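Local atomic coordinates of nicotinate phosphoribosyltransferase (Porphyromonas gingivalis, PDB entry 2IM5), a protein that probably catalyses the ATP-assisted synthesis of nicotinate mononucleotide from nicotinate and 5-phosphoribosyl 1-diphosphate, a step on the way to NAD. Residues A[208-213]-A[271-276]; A[231-236]-A[267-272]; A[74-79]-A[242-247]; A[314-319]-A[326-331]. One frame throughout, in Å; residues are numbered along the deposited sequence.

How the contacts relate
All four contacts reach the same parallel sheet, that of the TIM-barrel-like domain. Along the chain the segments come as 74-79, 208-213, 231-236, 242-247, 267-272 and 271-276 (overlapping at S271 and L272), 314-319 and 326-331. Contacts 1, 2 and 3 cluster around neighbouring strands 246-248 and 271-274, centres about 11 to 14 Å apart. A probable hydrogen bond, S271 OG to T246 OG1 (2.8 Å), joins contacts 1 and 2 to contact 3; H211 CB meets W236 CH2 at 3.5 Å between contacts 1 and 2. Contact 4 touches none of them, its centre 22 to 24 Å from those of contacts 2 and 3. Of the four, contact 3 joins the N-terminal family region to this domain, so the cluster connects both regions.

Contact 1. Residues A[208-213]-A[271-276]; sequences SGTHPH and SLRHDS
R273 reaches T210 with a straight arm: CG lies anti to the backbone N (chi1 178°) and the chain stays extended as far as NE, which carries the guanidinium across to the loop. NH1 donates to T210 OG1 over 2.8 Å, the oxygen lying in the guanidinium plane at its edge. That hydroxyl is held twice, since it also donates to H211 O at 3.0 Å, within its own loop. Threonine suits the place because its oxygen can accept from the arginine while its methyl packs beside R273 CD, 4.1 Å from CG2. The loop is braced further by H211, whose ND1 donates to P212 O.

The other half of the contact is looser and partly exposed. H213 NE2 points almost straight at D275 OD2, but over 3.5 Å, so the bond is weak; ring and carboxylate planes are 37° apart. D275 OD1 has a stronger partner in S305 OG, which also binds R273 NE; S305 thereby bridges the aspartate and the arginine, whose own ion pair, R273 NH2 to D275 OD1, is long at 3.6 Å. H213 is predicted to be the autophosphorylated histidine, unmodified here.

The contact lies at the C-terminal ends of the parallel strands, where TIM-barrel-like enzymes carry their active sites, consistent with that prediction: 208-213 joins strand 206-207 to helix 213-223, and D275 follows strand 271-274, between strands 246-248 and 301-304.

Contact 2. Residues A[231-236]-A[267-272]; sequences VAMEDW and MLFTSL
The backbones come nearest at M233 and F269, whose CA atoms are 9.2 Å apart, a distance that long side chains span. M233 sits in the middle of helix 228-240, while F269 is the first residue to abandon helical angles after helix 263-268, in the short link that leads into strand 271-274. F269 CG is anti to its carbonyl carbon (chi1 -75°), and the ring extends toward the helix.

M233 comes in past the rim at CZ and CE2 and bends at chi3 so that its end turns over one face. Its CB lies 3.9 Å from F269 CZ, and SD stands 4.5 Å from the ring centroid, 35° off the normal, an oblique Met-aromatic contact. The terminal CE is modelled closer than carbons can sit, so its exact position is doubtful. In this TIM-barrel-like domain the contact joins helix 228-240 to the link between helix 263-268 and strand 271-274; M233 also touches V247 of strand 246-248. Unbranched methionine can bend (chi3 116°) to follow the ring.

W236, one turn further along, adds a lighter touch: its CD1 lies 4.4 Å from F269 CE1, near the edge of the phenylalanine ring. The indole is anchored by NE1, which donates to L244 O, and W215 packs edge-to-face against it.

Contact 3. Residues A[74-79]-A[242-247]; sequences LPYLPP and GDLGTV
L244 meets Y76 from a backbone conformation that is uncommon for a residue other than glycine, asparagine or aspartate: phi 51° and psi 45° put it in the left-handed helical region. From there the side chain stands out toward the tyrosine. Its CD2 methyl lies over the middle of the Y76 ring, 3.9 Å from the centroid and only 7° off the normal, a well-centred CH-pi contact. The second methyl, CD1, reaches Y76 CD1 at 4.0 Å. The residue types suit this meeting: the flat tyrosine ring offers a broad apolar face, and leucine's forked end gives one methyl to its centre and the other to its rim. The two side chains cross at about a right angle, so the leucine meets the ring end-on rather than lying along it. On the opposite face L74 CA covers the ring near its rim, and the flat aromatic is thus sandwiched between its own loop and the leucine.

The Y76 loop is a type I turn from L74 to L77, with P75 well suited to its second position, where phi must be near -60°. D243 sits at the margin, its OD2 4.2 Å from Y76 CB, without a hydrogen bond; an aspartate is at ease there because it faces the surface.

This surface contact joins the loop between helices 64-73 and 79-87 to the loop leading into strand 246-248; helix 12-24 touches both, L12 at Y76 and T16 at L244, and Y240 of helix 228-240 and V207 of strand 206-207 touch Y76 as well.

Contact 4. Residues A[314-319]-A[326-331]; sequences IEIQKL and ASFGIG
F328 pushes the rim of its ring against I316: CE1 lies 3.8 Å from I316 CB and equally far from CG2, with CB near the plane of the ring. The phenylalanine is thus met edge-on by the branch point of the isoleucine, and the two side chains run past each other in opposite directions. I316 is turned so that CG2 is anti to the backbone N, with CG1 anti to the carbonyl carbon (chi1 -66°), which brings the beta-branched surface round to the aromatic. A bulky branched residue suits this buried helix face, since it offers two carbons to the ring edge at once.

The tip of the ring also reaches the helix backbone: F328 CZ is 4.0 Å from Q317 N and 4.2 Å from Q317 CB. The side-chain amide of Q317 is occupied away from this contact, where NE2 donates to R159 O. Near Q317 the backbones are closest, its CA 6.4 Å from that of A326, and alanine's small side chain suits so close an approach.

Here helix 310-320 packs on strand 325-330 within the beta-alpha-beta crossover that starts at strand 301-304; F304 of that strand meets the F328 ring, and P279 of helix 279-292 touches I316.

Contact 1. Residues A[208-213]-A[271-276]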
loop_
_atom_site.group_PDB
_atom_site.type_symbol
_atom_site.label_atom_id
_atom_site.label_comp_id
_atom_site.label_asym_id
_atom_site.label_seq_id
_atom_site.Cartn_x
_atom_site.Cartn_y
_atom_site.Cartn_z
ATOM N N SER A 208 -2.608 -9.736 4.360
ATOM C CA SER A 208 -2.669 -9.719 2.908
ATOM C C SER A 208 -2.060 -8.445 2.339
ATOM O O SER A 208 -2.279 -7.354 2.866
ATOM C CB SER A 208 -4.132 -9.848 2.472
ATOM O OG SER A 208 -4.294 -9.675 1.081
ATOM N N GLY A 209 -1.295 -8.584 1.262
ATOM C CA GLY A 209 -0.677 -7.421 0.648
ATOM C C GLY A 209 0.321 -7.792 -0.434
ATOM O O GLY A 209 0.642 -8.965 -0.622
ATOM N N THR A 210 0.811 -6.791 -1.158
ATOM C CA THR A 210 1.782 -7.024 -2.223
ATOM C C THR A 210 2.905 -6.017 -2.044
ATOM O O THR A 210 2.792 -5.118 -1.221
ATOM C CB THR A 210 1.160 -6.780 -3.613
ATOM O OG1 THR A 210 0.855 -5.384 -3.759
ATOM C CG2 THR A 210 -0.117 -7.590 -3.777
ATOM N N HIS A 211 3.983 -6.158 -2.808
ATOM C CA HIS A 211 5.071 -5.193 -2.705
ATOM C C HIS A 211 4.436 -3.884 -3.191
ATOM O O HIS A 211 3.469 -3.901 -3.954
ATOM C CB HIS A 211 6.251 -5.599 -3.597
ATOM C CG HIS A 211 6.027 -5.343 -5.054
ATOM N ND1 HIS A 211 5.968 -4.070 -5.587
ATOM C CD2 HIS A 211 5.825 -6.191 -6.090
ATOM C CE1 HIS A 211 5.737 -4.146 -6.885
ATOM N NE2 HIS A 211 5.645 -5.421 -7.216
ATOM N N PRO A 212 4.960 -2.736 -2.752
ATOM C CA PRO A 212 4.401 -1.445 -3.164
ATOM C C PRO A 212 5.124 -0.811 -4.348
ATOM O O PRO A 212 6.149 -1.326 -4.817
ATOM C CB PRO A 212 4.559 -0.614 -1.911
ATOM C CG PRO A 212 5.957 -1.044 -1.474
ATOM C CD PRO A 212 5.940 -2.558 -1.666
ATOM N N HIS A 213 4.586 0.321 -4.807
ATOM C CA HIS A 213 5.167 1.068 -5.911
ATOM C C HIS A 213 6.543 1.605 -5.532
ATOM O O HIS A 213 7.428 1.664 -6.381
ATOM C CB HIS A 213 4.281 2.258 -6.296
ATOM C CG HIS A 213 3.004 1.880 -6.976
ATOM N ND1 HIS A 213 2.964 1.335 -8.241
ATOM C CD2 HIS A 213 1.718 1.966 -6.564
ATOM C CE1 HIS A 213 1.709 1.102 -8.581
ATOM N NE2 HIS A 213 0.933 1.475 -7.580
ATOM N N SER A 271 0.742 -13.913 -9.699
ATOM C CA SER A 271 -0.255 -12.903 -9.993
ATOM C C SER A 271 0.254 -11.496 -10.267
ATOM O O SER A 271 1.398 -11.146 -9.957
ATOM C CB SER A 271 -1.261 -12.859 -8.841
ATOM O OG SER A 271 -0.576 -12.719 -7.609
ATOM N N LEU A 272 -0.630 -10.698 -10.856
ATOM C CA LEU A 272 -0.346 -9.312 -11.180
ATOM C C LEU A 272 -1.337 -8.481 -10.387
ATOM O O LEU A 272 -2.390 -8.972 -9.984
ATOM C CB LEU A 272 -0.573 -9.048 -12.670
ATOM C CG LEU A 272 0.106 -9.992 -13.661
ATOM C CD1 LEU A 272 -0.389 -9.680 -15.075
ATOM C CD2 LEU A 272 1.624 -9.850 -13.566
ATOM N N ARG A 273 -0.999 -7.227 -10.152
ATOM C CA ARG A 273 -1.912 -6.370 -9.438
ATOM C C ARG A 273 -2.326 -5.195 -10.317
ATOM O O ARG A 273 -1.481 -4.501 -10.872
ATOM C CB ARG A 273 -1.277 -5.855 -8.150
ATOM C CG ARG A 273 -2.181 -4.912 -7.409
ATOM C CD ARG A 273 -1.642 -4.583 -6.041
ATOM N NE ARG A 273 -2.368 -3.459 -5.473
ATOM C CZ ARG A 273 -2.065 -2.888 -4.315
ATOM N NH1 ARG A 273 -1.046 -3.346 -3.598
ATOM N NH2 ARG A 273 -2.769 -1.847 -3.887
ATOM N N HIS A 274 -3.634 -4.998 -10.448
ATOM C CA HIS A 274 -4.192 -3.898 -11.232
ATOM C C HIS A 274 -4.492 -2.788 -10.241
ATOM O O HIS A 274 -5.255 -2.993 -9.303
ATOM C CB HIS A 274 -5.490 -4.327 -11.912
ATOM C CG HIS A 274 -6.320 -3.176 -12.395
ATOM N ND1 HIS A 274 -6.001 -2.446 -13.521
ATOM C CD2 HIS A 274 -7.424 -2.593 -11.869
ATOM C CE1 HIS A 274 -6.869 -1.461 -13.665
ATOM N NE2 HIS A 274 -7.743 -1.527 -12.675
ATOM N N ASP A 275 -3.917 -1.609 -10.448
ATOM C CA ASP A 275 -4.140 -0.522 -9.506
ATOM C C ASP A 275 -4.485 0.829 -10.131
ATOM O O ASP A 275 -4.590 1.833 -9.429
ATOM C CB ASP A 275 -2.917 -0.379 -8.598
ATOM C CG ASP A 275 -3.215 0.417 -7.345
ATOM O OD1 ASP A 275 -4.182 0.061 -6.632
ATOM O OD2 ASP A 275 -2.482 1.392 -7.072
ATOM N N SER A 276 -4.650 0.861 -11.447
ATOM C CA SER A 276 -5.020 2.097 -12.128
ATOM C C SER A 276 -5.471 1.807 -13.548
ATOM O O SER A 276 -5.101 0.787 -14.127
ATOM C CB SER A 276 -3.853 3.099 -12.138
ATOM O OG SER A 276 -2.848 2.729 -13.063
#

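Contact 2. Residues A[231-236]-A[267-272]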
loop_
_atom_site.group_PDB
_atom_site.type_symbol
_atom_site.label_atom_id
_atom_site.label_comp_id
_atom_site.label_asym_id
_atom_site.label_seq_id
_atom_site.Cartn_x
_atom_site.Cartn_y
_atom_site.Cartn_z
ATOM N N VAL A 231 14.898 -5.563 -12.444
ATOM C CA VAL A 231 15.739 -5.674 -11.252
ATOM C C VAL A 231 14.912 -5.678 -9.961
ATOM O O VAL A 231 15.279 -6.334 -8.980
ATOM C CB VAL A 231 16.767 -4.538 -11.196
ATOM C CG1 VAL A 231 17.715 -4.752 -10.019
ATOM C CG2 VAL A 231 17.557 -4.502 -12.492
ATOM N N ALA A 232 13.802 -4.945 -9.953
ATOM C CA ALA A 232 12.942 -4.922 -8.775
ATOM C C ALA A 232 12.400 -6.338 -8.514
ATOM O O ALA A 232 12.384 -6.803 -7.375
ATOM C CB ALA A 232 11.787 -3.942 -8.978
ATOM N N MET A 233 11.967 -7.021 -9.571
ATOM C CA MET A 233 11.449 -8.381 -9.427
ATOM C C MET A 233 12.563 -9.359 -9.008
ATOM O O MET A 233 12.350 -10.205 -8.142
ATOM C CB MET A 233 10.792 -8.862 -10.736
ATOM C CG MET A 233 9.427 -8.225 -11.048
ATOM S SD MET A 233 8.603 -8.929 -12.518
ATOM C CE MET A 233 7.279 -9.602 -11.833
ATOM N N GLU A 234 13.742 -9.245 -9.622
ATOM C CA GLU A 234 14.857 -10.125 -9.276
ATOM C C GLU A 234 15.256 -9.938 -7.814
ATOM O O GLU A 234 15.542 -10.913 -7.118
ATOM C CB GLU A 234 16.070 -9.857 -10.175
ATOM C CG GLU A 234 15.931 -10.407 -11.585
ATOM C CD GLU A 234 16.119 -11.920 -11.639
ATOM O OE1 GLU A 234 17.283 -12.377 -11.624
ATOM O OE2 GLU A 234 15.111 -12.653 -11.686
ATOM N N ASP A 235 15.271 -8.689 -7.350
ATOM C CA ASP A 235 15.627 -8.421 -5.963
ATOM C C ASP A 235 14.552 -8.942 -5.015
ATOM O O ASP A 235 14.860 -9.444 -3.936
ATOM C CB ASP A 235 15.859 -6.917 -5.742
ATOM C CG ASP A 235 17.162 -6.432 -6.376
ATOM O OD1 ASP A 235 17.973 -7.289 -6.790
ATOM O OD2 ASP A 235 17.389 -5.206 -6.456
ATOM N N TRP A 236 13.287 -8.832 -5.418
ATOM C CA TRP A 236 12.198 -9.316 -4.577
ATOM C C TRP A 236 12.314 -10.836 -4.414
ATOM O O TRP A 236 12.066 -11.389 -3.333
ATOM C CB TRP A 236 10.849 -8.949 -5.198
ATOM C CG TRP A 236 9.679 -9.165 -4.283
ATOM C CD1 TRP A 236 8.782 -10.186 -4.331
ATOM C CD2 TRP A 236 9.268 -8.321 -3.196
ATOM N NE1 TRP A 236 7.832 -10.036 -3.344
ATOM C CE2 TRP A 236 8.106 -8.898 -2.634
ATOM C CE3 TRP A 236 9.768 -7.134 -2.644
ATOM C CZ2 TRP A 236 7.434 -8.330 -1.549
ATOM C CZ3 TRP A 236 9.098 -6.565 -1.562
ATOM C CH2 TRP A 236 7.943 -7.162 -1.027
ATOM N N MET A 267 6.370 -16.848 -15.442
ATOM C CA MET A 267 6.140 -18.206 -14.952
ATOM C C MET A 267 6.234 -18.313 -13.435
ATOM O O MET A 267 5.454 -19.028 -12.805
ATOM C CB MET A 267 7.145 -19.175 -15.576
ATOM C CG MET A 267 6.961 -19.405 -17.076
ATOM S SD MET A 267 8.236 -20.500 -17.694
ATOM C CE MET A 267 9.544 -19.442 -17.734
ATOM N N LEU A 268 7.187 -17.592 -12.849
ATOM C CA LEU A 268 7.393 -17.625 -11.406
ATOM C C LEU A 268 6.344 -16.880 -10.571
ATOM O O LEU A 268 5.845 -17.417 -9.581
ATOM C CB LEU A 268 8.789 -17.089 -11.079
ATOM C CG LEU A 268 9.207 -16.995 -9.613
ATOM C CD1 LEU A 268 9.021 -18.334 -8.919
ATOM C CD2 LEU A 268 10.665 -16.570 -9.549
ATOM N N PHE A 269 6.025 -15.641 -10.941
ATOM C CA PHE A 269 5.019 -14.882 -10.198
ATOM C C PHE A 269 3.651 -15.492 -10.469
ATOM O O PHE A 269 3.339 -15.863 -11.602
ATOM C CB PHE A 269 5.052 -13.415 -10.616
ATOM C CG PHE A 269 6.224 -12.666 -10.055
ATOM C CD1 PHE A 269 6.133 -12.033 -8.824
ATOM C CD2 PHE A 269 7.442 -12.646 -10.729
ATOM C CE1 PHE A 269 7.246 -11.385 -8.261
ATOM C CE2 PHE A 269 8.556 -12.010 -10.181
ATOM C CZ PHE A 269 8.461 -11.376 -8.944
ATOM N N THR A 270 2.842 -15.608 -9.424
ATOM C CA THR A 270 1.513 -16.204 -9.561
ATOM C C THR A 270 0.454 -15.188 -9.921
ATOM O O THR A 270 -0.614 -15.553 -10.399
ATOM C CB THR A 270 1.055 -16.882 -8.258
ATOM O OG1 THR A 270 1.028 -15.911 -7.205
ATOM C CG2 THR A 270 1.993 -18.017 -7.878
ATOM N N SER A 271 0.742 -13.913 -9.699
ATOM C CA SER A 271 -0.255 -12.903 -9.993
ATOM C C SER A 271 0.254 -11.496 -10.267
ATOM O O SER A 271 1.398 -11.146 -9.957
ATOM C CB SER A 271 -1.261 -12.859 -8.841
ATOM O OG SER A 271 -0.576 -12.719 -7.609
ATOM N N LEU A 272 -0.630 -10.698 -10.856
ATOM C CA LEU A 272 -0.346 -9.312 -11.180
ATOM C C LEU A 272 -1.337 -8.481 -10.387
ATOM O O LEU A 272 -2.390 -8.972 -9.984
ATOM C CB LEU A 272 -0.573 -9.048 -12.670
ATOM C CG LEU A 272 0.106 -9.992 -13.661
ATOM C CD1 LEU A 272 -0.389 -9.680 -15.075
ATOM C CD2 LEU A 272 1.624 -9.850 -13.566
#

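Contact 3. Residues A[74-79]-A[242-247]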
loop_
_atom_site.group_PDB
_atom_site.type_symbol
_atom_site.label_atom_id
_atom_site.label_comp_id
_atom_site.label_asym_id
_atom_site.label_seq_id
_atom_site.Cartn_x
_atom_site.Cartn_y
_atom_site.Cartn_z
ATOM N N LEU A 74 3.867 -14.588 9.850
ATOM C CA LEU A 74 4.622 -13.913 8.789
ATOM C C LEU A 74 6.021 -14.509 8.731
ATOM O O LEU A 74 7.025 -13.796 8.874
ATOM C CB LEU A 74 4.702 -12.402 9.043
ATOM C CG LEU A 74 3.427 -11.571 8.820
ATOM C CD1 LEU A 74 2.409 -11.884 9.903
ATOM C CD2 LEU A 74 3.777 -10.084 8.841
ATOM N N PRO A 75 6.101 -15.835 8.506
ATOM C CA PRO A 75 7.371 -16.562 8.430
ATOM C C PRO A 75 8.329 -16.089 7.346
ATOM O O PRO A 75 9.527 -16.336 7.446
ATOM C CB PRO A 75 6.929 -18.013 8.236
ATOM C CG PRO A 75 5.671 -17.861 7.438
ATOM C CD PRO A 75 4.975 -16.724 8.153
ATOM N N TYR A 76 7.817 -15.429 6.307
ATOM C CA TYR A 76 8.710 -14.934 5.261
ATOM C C TYR A 76 9.595 -13.794 5.796
ATOM O O TYR A 76 10.540 -13.368 5.131
ATOM C CB TYR A 76 7.920 -14.496 4.020
ATOM C CG TYR A 76 6.572 -13.907 4.325
ATOM C CD1 TYR A 76 6.445 -12.574 4.709
ATOM C CD2 TYR A 76 5.423 -14.698 4.279
ATOM C CE1 TYR A 76 5.199 -12.037 5.048
ATOM C CE2 TYR A 76 4.170 -14.174 4.618
ATOM C CZ TYR A 76 4.070 -12.847 5.002
ATOM O OH TYR A 76 2.848 -12.329 5.366
ATOM N N LEU A 77 9.283 -13.295 6.992
ATOM C CA LEU A 77 10.118 -12.266 7.617
ATOM C C LEU A 77 11.073 -13.096 8.484
ATOM O O LEU A 77 10.651 -13.756 9.437
ATOM C CB LEU A 77 9.299 -11.324 8.499
ATOM C CG LEU A 77 8.259 -10.433 7.821
ATOM C CD1 LEU A 77 7.519 -9.611 8.889
ATOM C CD2 LEU A 77 8.932 -9.520 6.808
ATOM N N PRO A 78 12.372 -13.088 8.146
ATOM C CA PRO A 78 13.391 -13.844 8.878
ATOM C C PRO A 78 13.569 -13.399 10.324
ATOM O O PRO A 78 13.182 -12.293 10.699
ATOM C CB PRO A 78 14.668 -13.605 8.057
ATOM C CG PRO A 78 14.174 -13.159 6.717
ATOM C CD PRO A 78 12.985 -12.310 7.061
ATOM N N PRO A 79 14.178 -14.261 11.154
ATOM C CA PRO A 79 14.415 -13.961 12.566
ATOM C C PRO A 79 15.195 -12.659 12.777
ATOM O O PRO A 79 14.939 -11.926 13.732
ATOM C CB PRO A 79 15.183 -15.189 13.051
ATOM C CG PRO A 79 14.614 -16.288 12.213
ATOM C CD PRO A 79 14.560 -15.651 10.843
ATOM N N GLY A 242 10.364 -16.486 -3.945
ATOM C CA GLY A 242 9.117 -16.968 -4.507
ATOM C C GLY A 242 7.880 -16.661 -3.686
ATOM O O GLY A 242 6.772 -16.739 -4.208
ATOM N N ASP A 243 8.042 -16.339 -2.405
ATOM C CA ASP A 243 6.881 -15.985 -1.581
ATOM C C ASP A 243 6.440 -14.576 -1.979
ATOM O O ASP A 243 7.188 -13.857 -2.639
ATOM C CB ASP A 243 7.232 -16.007 -0.087
ATOM C CG ASP A 243 7.185 -17.406 0.504
ATOM O OD1 ASP A 243 6.263 -18.170 0.143
ATOM O OD2 ASP A 243 8.056 -17.744 1.340
ATOM N N LEU A 244 5.232 -14.189 -1.589
ATOM C CA LEU A 244 4.718 -12.856 -1.908
ATOM C C LEU A 244 4.876 -12.591 -3.410
ATOM O O LEU A 244 5.313 -11.515 -3.822
ATOM C CB LEU A 244 5.493 -11.799 -1.105
ATOM C CG LEU A 244 5.663 -12.109 0.390
ATOM C CD1 LEU A 244 6.471 -11.005 1.066
ATOM C CD2 LEU A 244 4.288 -12.251 1.046
ATOM N N GLY A 245 4.507 -13.588 -4.212
ATOM C CA GLY A 245 4.639 -13.498 -5.658
ATOM C C GLY A 245 3.647 -12.692 -6.484
ATOM O O GLY A 245 3.188 -13.169 -7.513
ATOM N N THR A 246 3.313 -11.484 -6.053
ATOM C CA THR A 246 2.398 -10.636 -6.814
ATOM C C THR A 246 3.192 -9.424 -7.260
ATOM O O THR A 246 4.005 -8.904 -6.499
ATOM C CB THR A 246 1.218 -10.150 -5.961
ATOM O OG1 THR A 246 0.466 -11.279 -5.504
ATOM C CG2 THR A 246 0.301 -9.246 -6.776
ATOM N N VAL A 247 2.986 -8.973 -8.489
ATOM C CA VAL A 247 3.729 -7.818 -8.956
ATOM C C VAL A 247 2.855 -6.698 -9.515
ATOM O O VAL A 247 1.855 -6.947 -10.191
ATOM C CB VAL A 247 4.779 -8.235 -10.017
ATOM C CG1 VAL A 247 4.089 -8.829 -11.232
ATOM C CG2 VAL A 247 5.638 -7.025 -10.409
#

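Contact 4. Residues A[314-319]-A[326-331]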
loop_
_atom_site.group_PDB
_atom_site.type_symbol
_atom_site.label_atom_id
_atom_site.label_comp_id
_atom_site.label_asym_id
_atom_site.label_seq_id
_atom_site.Cartn_x
_atom_site.Cartn_y
_atom_site.Cartn_z
ATOM N N ILE A 314 -17.661 -7.302 -8.159
ATOM C CA ILE A 314 -18.501 -8.321 -8.778
ATOM C C ILE A 314 -18.506 -8.163 -10.301
ATOM O O ILE A 314 -18.488 -9.150 -11.032
ATOM C CB ILE A 314 -19.948 -8.249 -8.225
ATOM C CG1 ILE A 314 -19.953 -8.694 -6.758
ATOM C CG2 ILE A 314 -20.882 -9.135 -9.053
ATOM C CD1 ILE A 314 -21.261 -8.465 -6.043
ATOM N N GLU A 315 -18.518 -6.921 -10.775
ATOM C CA GLU A 315 -18.504 -6.652 -12.212
ATOM C C GLU A 315 -17.190 -7.120 -12.842
ATOM O O GLU A 315 -17.194 -7.776 -13.883
ATOM C CB GLU A 315 -18.692 -5.155 -12.472
ATOM C CG GLU A 315 -20.088 -4.632 -12.182
ATOM C CD GLU A 315 -20.114 -3.124 -11.993
ATOM O OE1 GLU A 315 -19.407 -2.417 -12.744
ATOM O OE2 GLU A 315 -20.846 -2.642 -11.096
ATOM N N ILE A 316 -16.066 -6.780 -12.212
ATOM C CA ILE A 316 -14.758 -7.189 -12.719
ATOM C C ILE A 316 -14.670 -8.711 -12.705
ATOM O O ILE A 316 -14.089 -9.325 -13.597
ATOM C CB ILE A 316 -13.612 -6.613 -11.847
ATOM C CG1 ILE A 316 -13.582 -5.087 -11.972
ATOM C CG2 ILE A 316 -12.268 -7.203 -12.280
ATOM C CD1 ILE A 316 -12.574 -4.407 -11.052
ATOM N N GLN A 317 -15.263 -9.308 -11.681
ATOM C CA GLN A 317 -15.275 -10.750 -11.521
ATOM C C GLN A 317 -15.897 -11.404 -12.766
ATOM O O GLN A 317 -15.431 -12.443 -13.229
ATOM C CB GLN A 317 -16.050 -11.089 -10.241
ATOM C CG GLN A 317 -16.016 -12.539 -9.800
ATOM C CD GLN A 317 -16.526 -12.707 -8.377
ATOM O OE1 GLN A 317 -17.309 -11.888 -7.882
ATOM N NE2 GLN A 317 -16.090 -13.770 -7.712
ATOM N N LYS A 318 -16.931 -10.779 -13.322
ATOM C CA LYS A 318 -17.588 -11.309 -14.519
ATOM C C LYS A 318 -16.646 -11.209 -15.715
ATOM O O LYS A 318 -16.536 -12.140 -16.509
ATOM C CB LYS A 318 -18.869 -10.535 -14.828
ATOM C CG LYS A 318 -19.914 -10.567 -13.724
ATOM C CD LYS A 318 -21.168 -9.792 -14.131
ATOM C CE LYS A 318 -22.109 -9.593 -12.947
ATOM N NZ LYS A 318 -22.436 -10.887 -12.280
ATOM N N LEU A 319 -15.980 -10.066 -15.844
ATOM C CA LEU A 319 -15.030 -9.850 -16.930
ATOM C C LEU A 319 -13.924 -10.906 -16.952
ATOM O O LEU A 319 -13.434 -11.276 -18.019
ATOM C CB LEU A 319 -14.389 -8.468 -16.795
ATOM C CG LEU A 319 -15.076 -7.254 -17.426
ATOM C CD1 LEU A 319 -16.581 -7.341 -17.262
ATOM C CD2 LEU A 319 -14.525 -5.987 -16.782
ATOM N N ALA A 326 -9.371 -14.054 -10.265
ATOM C CA ALA A 326 -9.417 -12.713 -9.699
ATOM C C ALA A 326 -9.641 -12.650 -8.194
ATOM O O ALA A 326 -10.324 -13.487 -7.614
ATOM C CB ALA A 326 -10.493 -11.901 -10.404
ATOM N N SER A 327 -9.026 -11.654 -7.568
ATOM C CA SER A 327 -9.173 -11.411 -6.138
ATOM C C SER A 327 -9.236 -9.896 -6.041
ATOM O O SER A 327 -8.975 -9.198 -7.022
ATOM C CB SER A 327 -7.985 -11.965 -5.342
ATOM O OG SER A 327 -6.799 -11.264 -5.649
ATOM N N PHE A 328 -9.570 -9.380 -4.871
ATOM C CA PHE A 328 -9.716 -7.943 -4.739
ATOM C C PHE A 328 -9.164 -7.352 -3.461
ATOM O O PHE A 328 -9.072 -8.013 -2.428
ATOM C CB PHE A 328 -11.209 -7.588 -4.866
ATOM C CG PHE A 328 -11.817 -8.057 -6.145
ATOM C CD1 PHE A 328 -11.828 -7.235 -7.266
ATOM C CD2 PHE A 328 -12.295 -9.358 -6.264
ATOM C CE1 PHE A 328 -12.299 -7.706 -8.485
ATOM C CE2 PHE A 328 -12.765 -9.841 -7.484
ATOM C CZ PHE A 328 -12.769 -9.018 -8.596
ATOM N N GLY A 329 -8.794 -6.084 -3.561
ATOM C CA GLY A 329 -8.291 -5.348 -2.422
ATOM C C GLY A 329 -9.256 -4.188 -2.306
ATOM O O GLY A 329 -9.308 -3.340 -3.200
ATOM N N ILE A 330 -10.046 -4.163 -1.239
ATOM C CA ILE A 330 -11.012 -3.090 -1.047
ATOM C C ILE A 330 -10.563 -2.197 0.100
ATOM O O ILE A 330 -10.272 -2.681 1.193
ATOM C CB ILE A 330 -12.414 -3.665 -0.752
ATOM C CG1 ILE A 330 -12.824 -4.603 -1.891
ATOM C CG2 ILE A 330 -13.424 -2.535 -0.604
ATOM C CD1 ILE A 330 -14.201 -5.202 -1.738
ATOM N N GLY A 331 -10.518 -0.894 -0.149
ATOM C CA GLY A 331 -10.067 0.026 0.879
ATOM C C GLY A 331 -11.058 0.953 1.557
ATOM O O GLY A 331 -11.854 0.534 2.399
#